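Local coordinates for NAD-dependent aldehyde dehydrogenase (Sinorhizobium meliloti, PDB 3U4J), which probably oxidises aldehydes to carboxylic acids with NAD or NADP as the electron acceptor, and forms a tetramer that binds calcium in the crystal, at residues 278-283 against 311-316; 386-391 against 406-411; 283-288 against 318-323; 272-277 against 307-312; 448-453 against 469-474. All coordinates share one frame; numbering follows the deposited sequence.

Interaction 1: 278-283 against 311-316; sequences IVFADA and LVQEGI
Ile278 and Val279 meet Leu311 and Val312 where the two parallel strands of a beta-alpha-beta unit, 275-279 and 307-313, run out at their C-terminal ends. Two straight backbone bonds fix the register. Val279 N donates to Leu311 O (2.9 Å, 164° at the hydrogen), and Gln313 N donates to Val279 O (2.9 Å, 167°). A CA-H...O contact from Ile278 CA to Leu311 O, 3.2 Å, supports the first of them.

Ile278 and Leu311 point the same way and lie side by side, with CG1 of the isoleucine 4.1 Å from CD1 of the leucine; helix 416-424 covers this face. Val279 and Val312 point to the other face. Beyond the strands, 278-283 folds into a type I turn from Phe280 to Ala283, closed by Ala283 N to Phe280 O at 2.9 Å. Ile316, at the N-cap position of helix 317-330, fills the angle between turn and strand. Its CG1 lies between the backbone N and the carbonyl carbon (chi1 59°), which carries CD1 across to Val279 CG1 at a tight 3.5 Å. The two side chains cross at about a right angle, and the other branch, CG2, rests 4.0 Å from Ala281 CB. An alanine at Ile316 would remove both branches and would probably open a gap beside Val279 CG1 and Ala281 CB.

Parallel pairing of this kind, with each strand passing through a turn into a helix, is characteristic of the alpha/beta fold of the catalytic domain in aldehyde dehydrogenases.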
# COMPACT_ATOMS: atom_id res chain seq x y z
N ILE A 278 22.04 7.72 -22.60
CA ILE A 278 21.97 9.07 -23.18
C ILE A 278 22.87 9.92 -22.32
O ILE A 278 22.67 9.98 -21.11
CB ILE A 278 20.54 9.67 -23.12
CG1 ILE A 278 19.51 8.84 -23.91
CG2 ILE A 278 20.55 11.11 -23.72
CD1 ILE A 278 19.31 7.41 -23.38
N VAL A 279 23.86 10.54 -22.96
CA VAL A 279 24.83 11.37 -22.29
C VAL A 279 24.69 12.80 -22.81
O VAL A 279 24.98 13.11 -23.99
CB VAL A 279 26.26 10.87 -22.48
CG1 VAL A 279 27.24 11.67 -21.59
CG2 VAL A 279 26.34 9.40 -22.13
N PHE A 280 24.21 13.65 -21.91
CA PHE A 280 24.03 15.06 -22.21
C PHE A 280 25.31 15.81 -21.98
O PHE A 280 26.16 15.38 -21.19
CB PHE A 280 22.90 15.65 -21.36
CG PHE A 280 21.56 15.24 -21.84
CD1 PHE A 280 20.95 15.92 -22.88
CD2 PHE A 280 20.90 14.14 -21.27
CE1 PHE A 280 19.69 15.53 -23.35
CE2 PHE A 280 19.65 13.75 -21.72
CZ PHE A 280 19.03 14.46 -22.75
N ALA A 281 25.42 16.93 -22.69
CA ALA A 281 26.59 17.79 -22.63
C ALA A 281 26.97 18.20 -21.20
O ALA A 281 28.14 18.42 -20.91
CB ALA A 281 26.38 19.03 -23.52
N ASP A 282 25.99 18.26 -20.30
CA ASP A 282 26.28 18.67 -18.93
C ASP A 282 26.53 17.50 -17.97
O ASP A 282 26.50 17.67 -16.75
CB ASP A 282 25.16 19.58 -18.38
CG ASP A 282 23.82 18.89 -18.32
OD1 ASP A 282 23.75 17.63 -18.33
OD2 ASP A 282 22.82 19.62 -18.28
N ALA A 283 26.77 16.30 -18.51
CA ALA A 283 27.08 15.15 -17.66
C ALA A 283 28.47 15.28 -17.00
O ALA A 283 29.33 16.06 -17.47
CB ALA A 283 26.96 13.84 -18.45
N LEU A 311 23.88 7.22 -27.02
CA LEU A 311 23.31 8.41 -27.68
C LEU A 311 23.96 9.59 -26.98
O LEU A 311 23.71 9.83 -25.80
CB LEU A 311 21.78 8.47 -27.55
CG LEU A 311 20.95 7.27 -28.02
CD1 LEU A 311 19.46 7.52 -27.83
CD2 LEU A 311 21.19 6.95 -29.45
N VAL A 312 24.83 10.29 -27.70
CA VAL A 312 25.67 11.33 -27.08
C VAL A 312 25.40 12.69 -27.71
O VAL A 312 25.25 12.81 -28.94
CB VAL A 312 27.17 10.92 -27.07
CG1 VAL A 312 27.71 10.62 -28.50
CG2 VAL A 312 28.03 11.97 -26.35
N GLN A 313 25.26 13.70 -26.86
CA GLN A 313 25.03 15.06 -27.32
C GLN A 313 26.26 15.55 -28.07
O GLN A 313 27.41 15.30 -27.66
CB GLN A 313 24.63 16.00 -26.18
CG GLN A 313 23.85 17.24 -26.65
CD GLN A 313 23.03 17.91 -25.54
OE1 GLN A 313 21.94 18.46 -25.81
NE2 GLN A 313 23.53 17.86 -24.30
N GLU A 314 26.01 16.22 -29.19
CA GLU A 314 27.05 16.61 -30.15
C GLU A 314 28.28 17.24 -29.52
O GLU A 314 29.40 16.81 -29.80
CB GLU A 314 26.48 17.56 -31.19
CG GLU A 314 25.76 16.84 -32.27
CD GLU A 314 25.29 17.78 -33.37
OE1 GLU A 314 24.79 17.25 -34.37
OE2 GLU A 314 25.41 19.02 -33.23
N GLY A 315 28.05 18.21 -28.65
CA GLY A 315 29.12 18.98 -28.01
C GLY A 315 30.14 18.19 -27.22
O GLY A 315 31.28 18.63 -27.07
N ILE A 316 29.76 17.03 -26.71
CA ILE A 316 30.68 16.28 -25.85
C ILE A 316 31.07 14.95 -26.45
O ILE A 316 31.75 14.17 -25.80
CB ILE A 316 30.13 16.05 -24.44
CG1 ILE A 316 28.80 15.28 -24.53
CG2 ILE A 316 30.01 17.38 -23.70
CD1 ILE A 316 28.58 14.35 -23.39

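Interaction 2: 386-391 against 406-411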
# COMPACT_ATOMS: atom_id res chain seq x y z
N PRO A 386 36.76 -6.07 -27.11
CA PRO A 386 35.90 -4.91 -26.90
C PRO A 386 35.79 -4.10 -28.20
O PRO A 386 36.83 -3.76 -28.83
CB PRO A 386 36.65 -4.11 -25.84
CG PRO A 386 37.34 -5.14 -25.05
CD PRO A 386 37.78 -6.17 -26.05
N THR A 387 34.56 -3.79 -28.58
CA THR A 387 34.27 -3.23 -29.89
C THR A 387 33.41 -1.98 -29.80
O THR A 387 32.40 -1.96 -29.08
CB THR A 387 33.59 -4.30 -30.79
OG1 THR A 387 34.45 -5.45 -30.89
CG2 THR A 387 33.25 -3.73 -32.21
N VAL A 388 33.81 -0.94 -30.53
CA VAL A 388 33.06 0.32 -30.59
C VAL A 388 32.84 0.76 -32.05
O VAL A 388 33.79 0.82 -32.83
CB VAL A 388 33.77 1.44 -29.83
CG1 VAL A 388 33.00 2.76 -29.97
CG2 VAL A 388 33.97 1.06 -28.36
N PHE A 389 31.59 1.04 -32.40
CA PHE A 389 31.23 1.67 -33.69
C PHE A 389 30.79 3.11 -33.48
O PHE A 389 30.05 3.43 -32.53
CB PHE A 389 30.09 0.93 -34.37
CG PHE A 389 30.49 -0.34 -35.05
CD1 PHE A 389 31.14 -0.32 -36.29
CD2 PHE A 389 30.15 -1.57 -34.48
CE1 PHE A 389 31.48 -1.54 -36.97
CE2 PHE A 389 30.48 -2.79 -35.12
CZ PHE A 389 31.15 -2.76 -36.38
N ALA A 390 31.24 3.99 -34.38
CA ALA A 390 30.81 5.37 -34.40
C ALA A 390 30.04 5.60 -35.69
O ALA A 390 30.07 4.76 -36.59
CB ALA A 390 32.01 6.28 -34.33
N GLY A 391 29.32 6.72 -35.78
CA GLY A 391 28.60 7.05 -37.02
C GLY A 391 27.44 6.12 -37.30
O GLY A 391 27.06 5.90 -38.45
N PRO A 406 30.28 -7.65 -26.76
CA PRO A 406 30.82 -6.38 -26.26
C PRO A 406 30.97 -5.35 -27.38
O PRO A 406 32.08 -4.91 -27.68
CB PRO A 406 32.19 -6.78 -25.72
CG PRO A 406 32.59 -7.98 -26.54
CD PRO A 406 31.33 -8.65 -27.02
N VAL A 407 29.84 -4.99 -27.99
CA VAL A 407 29.82 -4.16 -29.18
C VAL A 407 28.91 -2.96 -28.95
O VAL A 407 27.68 -3.11 -28.82
CB VAL A 407 29.26 -4.97 -30.39
CG1 VAL A 407 29.14 -4.04 -31.69
CG2 VAL A 407 30.09 -6.23 -30.62
N LEU A 408 29.50 -1.77 -28.90
CA LEU A 408 28.76 -0.52 -28.75
C LEU A 408 28.47 0.18 -30.07
O LEU A 408 29.36 0.28 -30.93
CB LEU A 408 29.58 0.43 -27.89
CG LEU A 408 28.93 1.76 -27.46
CD1 LEU A 408 27.73 1.52 -26.52
CD2 LEU A 408 30.00 2.61 -26.80
N SER A 409 27.23 0.65 -30.22
CA SER A 409 26.83 1.51 -31.34
C SER A 409 26.61 2.93 -30.83
O SER A 409 25.80 3.16 -29.91
CB SER A 409 25.55 1.00 -32.00
OG SER A 409 25.81 -0.23 -32.65
N THR A 410 27.36 3.87 -31.42
CA THR A 410 27.30 5.28 -31.04
C THR A 410 26.56 6.11 -32.09
O THR A 410 26.83 6.00 -33.31
CB THR A 410 28.72 5.87 -30.81
OG1 THR A 410 29.46 5.00 -29.95
CG2 THR A 410 28.66 7.26 -30.16
N LEU A 411 25.60 6.90 -31.61
CA LEU A 411 24.84 7.86 -32.42
C LEU A 411 24.84 9.20 -31.66
O LEU A 411 24.90 9.23 -30.42
CB LEU A 411 23.40 7.39 -32.61
CG LEU A 411 23.06 6.05 -33.27
CD1 LEU A 411 23.08 4.85 -32.29
CD2 LEU A 411 21.69 6.15 -33.95
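Phe389 O is gripped twice by Thr410, from opposite faces of its carbonyl plane: the backbone N donates at 2.9 Å and the side-chain OG1 at 3.1 Å. The hydroxyl gets there because OG1 stands anti to the carbonyl carbon and beside the backbone N (chi1 -49°), so both donors of one residue converge on a single acceptor.

Upstream, the parallel strands 387-390 and 407-411 continue the ladder, their axes 4.6 Å apart and turned by 15°. Phe389 N donates to Leu408 O at 2.8 Å, Leu408 N to Thr387 O at 2.9 Å, and Thr387 N to Pro406 O.

On the face carrying Thr387, Phe389 and Val407, the Val407 CG1 methyl meets the edge of the Phe389 ring in its plane, 3.9 Å from CD2. The Thr387 side chain runs alongside Val407, while its OG1 is held by Ala385 O and Gly373 N. Met321 of helix 317-330 packs on Val388 and Thr410 on the other face.

The Thr410 hydroxyl thus sits in buried, mainly apolar surroundings with its proton spent on Phe389 O, so that carbonyl is doubly satisfied where the ladder ends, and the threonine rotation is probably fixed.

Interaction 3: 283-288 against 318-323; sequences ADLDAA and DALMER
Apolar contact between Leu285 and Leu320 makes the middle of this helix-to-helix meeting. Leu285 CD1 lies 3.9 Å from Leu320 CD1, and the same Leu320 methyl is also 3.9 Å from Ala288 CB, so it sits against two residues one turn apart on helix 285-297. Leu320 CG is anti to its backbone N (chi1 -175°), which directs CD1 toward that helix. The other Leu285 methyl, CD2, faces Ala319 CB; its place by the Arg323 guanidinium is doubtful, because NH1 is modelled too close to it.

The charged contact is looser. Asp286 OD2 and Arg323 NH1 form a salt bridge at 3.4 Å; the carboxylate and guanidinium planes are 40° apart, and OD2 stands far from the plane of the guanidinium, so the attraction is one of charge, with no N-H aimed at it. The place of NH1 is itself uncertain.

Capping holds the start of helix 285-297. Asp284, at its N-cap position, accepts from Ala287 N through OD2 at 3.0 Å, from above the carboxylate plane, and its backbone O takes Ala288 N at 2.9 Å.

Arg500 of a second subunit packs on Asp284 and Ala287. Toward the sheet, Ala288 and Leu320 both rest on Val279 of strand 275-279, and Leu320 continues onto Leu310 and Val312 of strand 307-313, placing the two helices side by side over these neighbouring strands.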
# COMPACT_ATOMS: atom_id res chain seq x y z
N ALA A 283 26.77 16.30 -18.51
CA ALA A 283 27.08 15.15 -17.66
C ALA A 283 28.47 15.28 -17.00
O ALA A 283 29.33 16.06 -17.47
CB ALA A 283 26.96 13.84 -18.45
N ASP A 284 28.68 14.54 -15.91
CA ASP A 284 30.02 14.33 -15.38
C ASP A 284 30.71 13.38 -16.37
O ASP A 284 30.38 12.19 -16.48
CB ASP A 284 29.96 13.72 -13.96
CG ASP A 284 31.36 13.48 -13.34
OD1 ASP A 284 31.57 13.88 -12.18
OD2 ASP A 284 32.25 12.87 -13.95
N LEU A 285 31.65 13.92 -17.14
CA LEU A 285 32.23 13.19 -18.25
C LEU A 285 33.02 11.95 -17.84
O LEU A 285 32.89 10.91 -18.48
CB LEU A 285 33.12 14.10 -19.08
CG LEU A 285 33.23 13.72 -20.55
CD1 LEU A 285 31.89 14.00 -21.25
CD2 LEU A 285 34.33 14.53 -21.21
N ASP A 286 33.83 12.04 -16.79
CA ASP A 286 34.62 10.88 -16.36
C ASP A 286 33.70 9.76 -15.88
O ASP A 286 33.95 8.59 -16.19
CB ASP A 286 35.65 11.25 -15.27
CG ASP A 286 36.77 12.18 -15.80
OD1 ASP A 286 37.26 13.04 -15.03
OD2 ASP A 286 37.11 12.05 -16.99
N ALA A 287 32.66 10.12 -15.14
CA ALA A 287 31.70 9.14 -14.65
C ALA A 287 30.90 8.51 -15.79
O ALA A 287 30.70 7.29 -15.83
CB ALA A 287 30.78 9.77 -13.62
N ALA A 288 30.42 9.34 -16.71
CA ALA A 288 29.67 8.90 -17.87
C ALA A 288 30.51 7.95 -18.73
O ALA A 288 30.02 6.91 -19.16
CB ALA A 288 29.15 10.09 -18.69
N ASP A 318 33.29 14.11 -28.71
CA ASP A 318 34.72 13.81 -28.82
C ASP A 318 35.35 13.63 -27.45
O ASP A 318 36.16 12.72 -27.25
CB ASP A 318 35.46 14.91 -29.61
CG ASP A 318 35.08 14.92 -31.08
OD1 ASP A 318 34.80 13.85 -31.65
OD2 ASP A 318 35.07 16.01 -31.68
N ALA A 319 34.97 14.45 -26.47
CA ALA A 319 35.56 14.32 -25.15
C ALA A 319 35.18 12.98 -24.50
O ALA A 319 35.99 12.37 -23.79
CB ALA A 319 35.17 15.50 -24.25
N LEU A 320 33.96 12.51 -24.78
CA LEU A 320 33.46 11.29 -24.15
C LEU A 320 34.13 10.09 -24.82
O LEU A 320 34.62 9.21 -24.13
CB LEU A 320 31.93 11.17 -24.25
CG LEU A 320 31.30 9.97 -23.53
CD1 LEU A 320 31.24 10.24 -22.00
CD2 LEU A 320 29.91 9.75 -24.05
N MSE A 321 34.16 10.08 -26.15
CA MSE A 321 34.81 9.02 -26.94
C MSE A 321 36.28 8.82 -26.55
O MSE A 321 36.72 7.69 -26.37
CB MSE A 321 34.69 9.32 -28.44
CG MSE A 321 35.07 8.16 -29.36
SE MSE A 321 34.03 6.49 -28.94
CE MSE A 321 32.32 6.97 -29.76
N GLU A 322 37.02 9.91 -26.42
CA GLU A 322 38.44 9.87 -25.99
C GLU A 322 38.60 9.15 -24.64
O GLU A 322 39.52 8.35 -24.44
CB GLU A 322 38.96 11.32 -25.92
CG GLU A 322 40.45 11.52 -25.91
CD GLU A 322 40.80 13.03 -25.96
OE1 GLU A 322 40.42 13.71 -26.96
OE2 GLU A 322 41.44 13.53 -25.00
N ARG A 323 37.71 9.44 -23.70
CA ARG A 323 37.75 8.81 -22.37
C ARG A 323 37.32 7.33 -22.44
O ARG A 323 37.95 6.46 -21.83
CB ARG A 323 36.90 9.60 -21.38
CG ARG A 323 37.68 10.79 -20.80
CD ARG A 323 36.82 11.93 -20.25
NE ARG A 323 37.59 13.17 -20.45
CZ ARG A 323 37.32 14.36 -19.92
NH1 ARG A 323 36.29 14.53 -19.11
NH2 ARG A 323 38.11 15.38 -20.21

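Interaction 4: 272-277 against 307-312; sequences GGKGPQ and GSRLLV
Lys274 and Arg309 cross obliquely at the start of the beta-alpha-beta unit formed by strand 275-279, helix 285-297 and strand 307-313. The arginine comes to the lysine backbone side-on: NE and NH2 both donate to Lys274 O at 2.9 Å, and the oxygen lies within 1° of the guanidinium plane. The bend of the arginine chain at chi3 (-75°) turns this edge toward the Lys274 carbonyl, just ahead of strand 275-279.

Pro276 runs alongside Arg309, pointing the same way, and covers one face of the guanidinium with CB, 4.0 Å above the plane and offset toward its rim. Arg309 NH1 and NH2 also reach Leu422 O and Ala423 O, so three backbone carbonyls accept from the buried guanidinium. The same Pro276 CB touches Leu311 CD1 at 4.1 Å. Lys274 lays its chain over Ser308, CE being 3.4 Å from OG, while its ammonium goes to Ile398 O and Glu401 O.

Between the backbones, Gln277 N donates to Arg309 O at 2.8 Å and Leu311 N to Gln277 O. Gln277 turns to the opposite face from Pro276, where its OE1 takes Trp435 NE1 and one water links its NE2 to Gly307 O, at 2.7 Å from each.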
# COMPACT_ATOMS: atom_id res chain seq x y z
N GLY A 272 15.00 -9.73 -24.23
CA GLY A 272 16.17 -8.96 -24.59
C GLY A 272 15.83 -7.48 -24.72
O GLY A 272 14.69 -7.06 -24.50
N GLY A 273 16.85 -6.71 -25.08
CA GLY A 273 16.65 -5.28 -25.26
C GLY A 273 17.69 -4.67 -26.18
O GLY A 273 18.61 -5.34 -26.68
N LYS A 274 17.51 -3.37 -26.43
CA LYS A 274 18.53 -2.59 -27.09
C LYS A 274 18.68 -1.26 -26.33
O LYS A 274 18.40 -0.17 -26.83
CB LYS A 274 18.21 -2.41 -28.58
CG LYS A 274 19.34 -1.78 -29.39
CD LYS A 274 20.38 -2.84 -29.84
CE LYS A 274 21.68 -2.18 -30.32
NZ LYS A 274 22.57 -3.20 -30.94
N GLY A 275 19.14 -1.36 -25.09
CA GLY A 275 19.06 -0.25 -24.18
C GLY A 275 20.03 0.86 -24.54
O GLY A 275 21.20 0.62 -24.84
N PRO A 276 19.54 2.10 -24.51
CA PRO A 276 20.40 3.25 -24.76
C PRO A 276 20.94 3.85 -23.47
O PRO A 276 20.27 3.83 -22.45
CB PRO A 276 19.43 4.23 -25.44
CG PRO A 276 18.08 3.91 -24.83
CD PRO A 276 18.12 2.47 -24.37
N GLN A 277 22.16 4.37 -23.51
CA GLN A 277 22.60 5.35 -22.53
C GLN A 277 22.67 6.72 -23.21
O GLN A 277 23.31 6.87 -24.26
CB GLN A 277 23.96 4.99 -21.95
CG GLN A 277 24.00 3.62 -21.28
CD GLN A 277 25.01 3.56 -20.16
OE1 GLN A 277 24.86 4.23 -19.14
NE2 GLN A 277 26.04 2.72 -20.32
N GLY A 307 23.97 -1.42 -21.99
CA GLY A 307 23.93 -0.18 -22.74
C GLY A 307 24.60 -0.39 -24.10
O GLY A 307 25.77 -0.04 -24.30
N SER A 308 23.85 -0.96 -25.02
CA SER A 308 24.38 -1.35 -26.32
C SER A 308 24.34 -0.19 -27.34
O SER A 308 25.02 -0.24 -28.37
CB SER A 308 23.60 -2.58 -26.84
OG SER A 308 22.22 -2.30 -26.96
N ARG A 309 23.55 0.84 -27.03
CA ARG A 309 23.54 2.09 -27.79
C ARG A 309 24.00 3.25 -26.93
O ARG A 309 23.48 3.47 -25.81
CB ARG A 309 22.14 2.41 -28.33
CG ARG A 309 21.62 1.42 -29.35
CD ARG A 309 20.27 1.87 -29.88
NE ARG A 309 19.18 1.64 -28.94
CZ ARG A 309 18.08 2.39 -28.89
NH1 ARG A 309 17.93 3.42 -29.72
NH2 ARG A 309 17.14 2.13 -27.98
N LEU A 310 24.99 3.99 -27.41
CA LEU A 310 25.35 5.27 -26.81
C LEU A 310 24.72 6.39 -27.65
O LEU A 310 25.00 6.50 -28.86
CB LEU A 310 26.88 5.41 -26.72
CG LEU A 310 27.48 6.81 -26.48
CD1 LEU A 310 26.93 7.37 -25.15
CD2 LEU A 310 29.02 6.80 -26.46
N LEU A 311 23.88 7.22 -27.02
CA LEU A 311 23.31 8.41 -27.68
C LEU A 311 23.96 9.59 -26.98
O LEU A 311 23.71 9.83 -25.80
CB LEU A 311 21.78 8.47 -27.55
CG LEU A 311 20.95 7.27 -28.02
CD1 LEU A 311 19.46 7.52 -27.83
CD2 LEU A 311 21.19 6.95 -29.45
N VAL A 312 24.83 10.29 -27.70
CA VAL A 312 25.67 11.33 -27.08
C VAL A 312 25.40 12.69 -27.71
O VAL A 312 25.25 12.81 -28.94
CB VAL A 312 27.17 10.92 -27.07
CG1 VAL A 312 27.71 10.62 -28.50
CG2 VAL A 312 28.03 11.97 -26.35
O HOH W 1 20.91 -3.78 -24.86
O HOH W 2 25.29 -2.14 -30.23
O HOH W 3 27.05 1.52 -22.53

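Interaction 5: 448-453 against 469-474; sequences RIRAGR and GGYKKS
Tyr471 lays one face of its ring over the peptide joining Arg450 to Ala451, with Ala451 N 3.8 Å above the ring plane and over its centre. CG stands anti to the carbonyl carbon (chi1 -78°), which swings the ring across the facing chain; Arg450 CB meets CD1 at 3.8 Å. The phenol oxygen goes on to Glu160 of a second subunit.

Beside the ring the backbones meet closely at glycines. Gly452 CA is 3.2 Å from Gly469 O in a CA-H...O contact, and a beta carbon on Gly452 would clash with that oxygen. Gly469, with phi 163° and psi 179°, could not carry one without jamming against the preceding carbonyl. Gly469 N and O and Ala451 O are buried with no polar partner in the model.

At the outer side a water accepts from Arg450 NH1 (3.2 Å) and Lys472 NZ (2.7 Å), two like charges; Asp75 of the second subunit pairs with Arg450, and Thr426 O takes Lys472 NZ.

An alanine in place of Tyr471 would probably uncover the Arg450-Ala451 peptide and leave Glu160 of the second subunit without its hydroxyl mate.

Arg450 centres an inverse gamma turn, and Arg453 pairs in parallel with a strand of the second subunit, which carries the sheet across the interface, the strand-to-strand joint characteristic of aldehyde dehydrogenase dimers.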
# COMPACT_ATOMS: atom_id res chain seq x y z
N ARG A 448 10.11 10.16 -20.05
CA ARG A 448 9.64 10.02 -21.44
C ARG A 448 10.17 8.79 -22.18
O ARG A 448 9.68 8.46 -23.24
CB ARG A 448 9.97 11.30 -22.23
CG ARG A 448 9.03 12.44 -21.84
CD ARG A 448 9.57 13.82 -22.15
NE ARG A 448 8.73 14.83 -21.48
CZ ARG A 448 8.83 16.15 -21.69
NH1 ARG A 448 9.76 16.63 -22.54
NH2 ARG A 448 8.02 16.98 -21.07
N ILE A 449 11.17 8.11 -21.62
CA ILE A 449 11.73 6.91 -22.28
C ILE A 449 10.88 5.70 -21.90
O ILE A 449 10.59 5.49 -20.71
CB ILE A 449 13.22 6.71 -21.95
CG1 ILE A 449 14.03 7.84 -22.60
CG2 ILE A 449 13.71 5.34 -22.44
CD1 ILE A 449 15.49 7.93 -22.14
N ARG A 450 10.44 4.93 -22.90
CA ARG A 450 9.56 3.78 -22.67
C ARG A 450 10.33 2.51 -22.35
O ARG A 450 10.48 1.62 -23.18
CB ARG A 450 8.61 3.60 -23.87
CG ARG A 450 7.67 4.79 -23.99
CD ARG A 450 7.02 4.81 -25.35
NE ARG A 450 6.05 5.91 -25.47
CZ ARG A 450 5.18 6.02 -26.48
NH1 ARG A 450 5.17 5.09 -27.44
NH2 ARG A 450 4.31 7.03 -26.52
N ALA A 451 10.85 2.45 -21.12
CA ALA A 451 11.64 1.31 -20.66
C ALA A 451 11.37 1.11 -19.17
O ALA A 451 11.14 2.08 -18.46
CB ALA A 451 13.12 1.56 -20.89
N GLY A 452 11.36 -0.14 -18.73
CA GLY A 452 10.98 -0.49 -17.34
C GLY A 452 12.06 -0.38 -16.30
O GLY A 452 11.77 -0.19 -15.12
N ARG A 453 13.32 -0.51 -16.72
CA ARG A 453 14.46 -0.50 -15.80
C ARG A 453 15.30 0.70 -16.20
O ARG A 453 15.98 0.67 -17.24
CB ARG A 453 15.28 -1.81 -15.90
CG ARG A 453 14.47 -3.07 -15.59
CD ARG A 453 15.28 -4.35 -15.80
NE ARG A 453 16.33 -4.55 -14.77
CZ ARG A 453 16.98 -5.70 -14.59
NH1 ARG A 453 16.64 -6.77 -15.32
NH2 ARG A 453 17.93 -5.83 -13.66
N GLY A 469 11.52 -5.12 -15.03
CA GLY A 469 10.79 -5.76 -16.12
C GLY A 469 10.79 -4.79 -17.30
O GLY A 469 11.32 -3.70 -17.16
N GLY A 470 10.19 -5.18 -18.42
CA GLY A 470 10.25 -4.35 -19.64
C GLY A 470 8.93 -3.78 -20.14
O GLY A 470 7.84 -4.19 -19.71
N TYR A 471 9.05 -2.80 -21.02
CA TYR A 471 7.92 -2.31 -21.80
C TYR A 471 8.03 -3.02 -23.14
O TYR A 471 9.08 -3.62 -23.43
CB TYR A 471 8.10 -0.81 -22.06
CG TYR A 471 7.76 0.16 -20.92
CD1 TYR A 471 7.06 1.34 -21.20
CD2 TYR A 471 8.15 -0.09 -19.60
CE1 TYR A 471 6.76 2.26 -20.18
CE2 TYR A 471 7.84 0.84 -18.56
CZ TYR A 471 7.14 1.99 -18.88
OH TYR A 471 6.83 2.89 -17.90
N LYS A 472 6.98 -2.92 -23.95
CA LYS A 472 7.01 -3.30 -25.37
C LYS A 472 7.42 -4.77 -25.50
O LYS A 472 6.94 -5.59 -24.74
CB LYS A 472 7.94 -2.35 -26.15
CG LYS A 472 7.40 -0.90 -26.14
CD LYS A 472 7.94 -0.13 -27.32
CE LYS A 472 8.84 0.95 -26.88
NZ LYS A 472 9.50 1.61 -28.04
N LYS A 473 8.34 -5.10 -26.41
CA LYS A 473 8.68 -6.52 -26.60
C LYS A 473 9.73 -7.07 -25.61
O LYS A 473 10.16 -8.23 -25.77
CB LYS A 473 9.10 -6.78 -28.06
CG LYS A 473 7.94 -6.62 -29.03
CD LYS A 473 8.32 -7.08 -30.44
CE LYS A 473 7.13 -6.96 -31.39
NZ LYS A 473 7.53 -7.42 -32.74
N SER A 474 10.11 -6.27 -24.61
CA SER A 474 11.13 -6.70 -23.64
C SER A 474 10.61 -7.50 -22.46
O SER A 474 11.40 -8.06 -21.68
CB SER A 474 11.95 -5.52 -23.16
OG SER A 474 12.81 -5.11 -24.22
O HOH W 4 7.89 3.72 -28.49

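In the fold
Interactions 1 and 4 are two ends of one strand pair, 14 Å apart between centres and sharing Leu311 and Val312. Interaction 2 extends the same sheet on the far side of strand 307-313: Leu411 N meets Leu310 O at 2.8 Å, probably a hydrogen bond, and the centres of interactions 2 and 4 are 10 Å apart. Interaction 3 covers the sheet, 9 Å from interaction 1 between centres, with Leu320 CD2 3.7 Å from Val312 CG2. Interaction 5 touches interaction 4 (centres 12 Å apart) through a probable hydrogen bond, Gly272 O to Ser474 OG, 2.7 Å. It and interaction 3 both touch the second subunit, though their nearest atoms stay about 13 Å apart. All five lie away from the calcium site.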